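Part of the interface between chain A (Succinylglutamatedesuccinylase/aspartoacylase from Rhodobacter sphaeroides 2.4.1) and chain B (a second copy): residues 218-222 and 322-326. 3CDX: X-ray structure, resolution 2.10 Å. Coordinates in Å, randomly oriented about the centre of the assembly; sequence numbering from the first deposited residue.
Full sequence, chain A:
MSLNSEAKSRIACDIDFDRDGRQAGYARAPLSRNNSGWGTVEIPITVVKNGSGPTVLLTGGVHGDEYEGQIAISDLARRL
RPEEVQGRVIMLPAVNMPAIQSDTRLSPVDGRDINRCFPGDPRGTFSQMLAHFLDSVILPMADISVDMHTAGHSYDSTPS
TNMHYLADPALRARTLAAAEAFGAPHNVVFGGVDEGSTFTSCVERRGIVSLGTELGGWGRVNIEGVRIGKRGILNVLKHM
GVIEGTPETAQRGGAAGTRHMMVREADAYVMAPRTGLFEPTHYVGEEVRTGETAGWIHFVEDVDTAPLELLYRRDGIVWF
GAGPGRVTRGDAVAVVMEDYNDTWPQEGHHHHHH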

# COMPACT_ATOMS: atom_id res chain seq x y z
N TRP A 218 -17.18 12.51 -14.60
CA TRP A 218 -16.03 12.26 -15.48
C TRP A 218 -14.68 12.75 -14.88
O TRP A 218 -13.74 13.11 -15.63
CB TRP A 218 -16.27 12.88 -16.86
CG TRP A 218 -16.98 11.98 -17.85
CD1 TRP A 218 -17.33 10.66 -17.68
CD2 TRP A 218 -17.39 12.34 -19.17
NE1 TRP A 218 -17.92 10.18 -18.84
CE2 TRP A 218 -17.97 11.19 -19.76
CE3 TRP A 218 -17.31 13.52 -19.92
CZ2 TRP A 218 -18.47 11.18 -21.07
CZ3 TRP A 218 -17.82 13.52 -21.23
CH2 TRP A 218 -18.38 12.36 -21.79
N GLY A 219 -14.60 12.79 -13.55
CA GLY A 219 -13.37 13.20 -12.86
C GLY A 219 -13.05 14.68 -12.99
O GLY A 219 -12.03 15.14 -12.45
N ARG A 220 -13.92 15.43 -13.70
CA ARG A 220 -13.65 16.80 -14.10
C ARG A 220 -14.67 17.81 -13.55
O ARG A 220 -15.67 17.41 -12.92
CB ARG A 220 -13.58 16.88 -15.65
CG ARG A 220 -14.84 16.39 -16.45
CD ARG A 220 -15.93 17.45 -16.53
NE ARG A 220 -16.91 17.29 -17.63
CZ ARG A 220 -18.08 16.64 -17.53
NH1 ARG A 220 -18.46 16.03 -16.36
NH2 ARG A 220 -18.86 16.55 -18.59
N VAL A 221 -14.42 19.10 -13.82
CA VAL A 221 -15.31 20.18 -13.44
C VAL A 221 -16.19 20.54 -14.65
O VAL A 221 -15.68 20.85 -15.75
CB VAL A 221 -14.55 21.43 -12.95
CG1 VAL A 221 -15.53 22.59 -12.67
CG2 VAL A 221 -13.77 21.14 -11.66
N ASN A 222 -17.51 20.46 -14.46
CA ASN A 222 -18.48 20.66 -15.55
C ASN A 222 -18.91 22.14 -15.48
O ASN A 222 -19.48 22.59 -14.48
CB ASN A 222 -19.68 19.70 -15.36
CG ASN A 222 -20.72 19.79 -16.49
OD1 ASN A 222 -21.12 20.87 -16.86
ND2 ASN A 222 -21.15 18.63 -17.03
N ALA B 322 -8.10 21.15 -18.75
CA ALA B 322 -8.03 20.53 -17.42
C ALA B 322 -8.77 19.17 -17.27
O ALA B 322 -9.87 18.96 -17.80
CB ALA B 322 -8.53 21.53 -16.36
N GLY B 323 -8.12 18.24 -16.59
CA GLY B 323 -8.66 16.90 -16.33
C GLY B 323 -9.32 16.86 -14.97
O GLY B 323 -10.48 17.25 -14.82
N PRO B 324 -8.55 16.49 -13.94
CA PRO B 324 -9.03 16.42 -12.56
C PRO B 324 -9.48 17.77 -12.06
O PRO B 324 -8.85 18.76 -12.38
CB PRO B 324 -7.80 15.96 -11.76
CG PRO B 324 -6.73 15.74 -12.70
CD PRO B 324 -7.12 16.17 -14.07
N GLY B 325 -10.53 17.81 -11.23
CA GLY B 325 -10.96 19.08 -10.62
C GLY B 325 -9.88 19.60 -9.68
O GLY B 325 -9.53 20.79 -9.70
N ARG B 326 -9.35 18.71 -8.85
CA ARG B 326 -8.31 19.07 -7.91
C ARG B 326 -6.96 18.90 -8.57
O ARG B 326 -6.50 17.76 -8.86
CB ARG B 326 -8.38 18.23 -6.63
CG ARG B 326 -7.35 18.66 -5.57
CD ARG B 326 -7.56 17.92 -4.29
NE ARG B 326 -6.42 18.00 -3.38
CZ ARG B 326 -6.18 19.02 -2.55
NH1 ARG B 326 -6.99 20.08 -2.53
NH2 ARG B 326 -5.11 19.00 -1.74
O HOH W 1 -11.73 19.71 -14.74

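This contact is a small backbone-to-backbone junction between two loops, held by one weak hydrogen bond, two CA-H...O contacts and a bridging water. It illustrates a general principle of protein interfaces: where side chains are absent or turn elsewhere, carbonyl oxygens and amide nitrogens can do most of the joining, even over a surface of only 167 Å², both sides summed.

The approach is closest in register at Arg A220 and Pro B324, whose CA atoms lie 4.9 Å apart. Around this point two carbonyl groups organise the contact. The first belongs to Gly A219. Its O accepts a hydrogen bond from Gly B325 N at 3.3 Å, but the angle at the hydrogen is 134°, so the bond is weak. The same oxygen lies 3.3 Å from Pro B324 CA, and here the angle at the hydrogen is 158°, a straighter approach than that of the amide. The CA of an amino acid is mildly acidic, being flanked by two peptide groups, and a carbonyl can exploit it in this way. Proline has no amide hydrogen to offer, yet its CA-H still takes part, so Gly A219 O is served by two adjacent residues of chain B.

The second carbonyl, that of Gly B323, answers from the other chain. Its O is 3.3 Å from Arg A220 CA in a more bent CA-H...O contact, with an angle of 129° at the hydrogen, and it packs 3.2 Å from Arg A220 CB. Direct pairing with the next amide is out of range, since Val A221 N is 4.5 Å from Gly B323 O. A water fills this gap: it accepts from Val A221 N at 2.9 Å and donates to Gly B323 O at 2.8 Å, so that a separation too long for a hydrogen bond becomes two of ordinary length.

Side chains contribute less. Val A221, with chi1 in the t rotamer, places CG2 3.6 Å from Gly B325 CA, a nonpolar contact against bare backbone. The lack of a side chain matters here, because a CB at Gly B325 would fall only 3.2 Å from Val A221 CG2, a tight fit. Gly A219 is a different case: its phi of 71° by itself favours glycine, whereas a CB there would remain more than 5 Å from Pro B324 CA and Gly B323 O. At Gly B323 the constraint is local, as a CB would clash with Pro B324 CD in its own chain.

Arg A220 shows how a long residue can join such a contact by its base alone. Its CB touches the opposing carbonyl, but the end of the side chain leads away, and its NH1 and NH2 hydrogen-bond to partners outside the two stretches. The CA-to-CB bond of Pro B324 likewise points away from the other stretch, while its CA-H faces Gly A219 O.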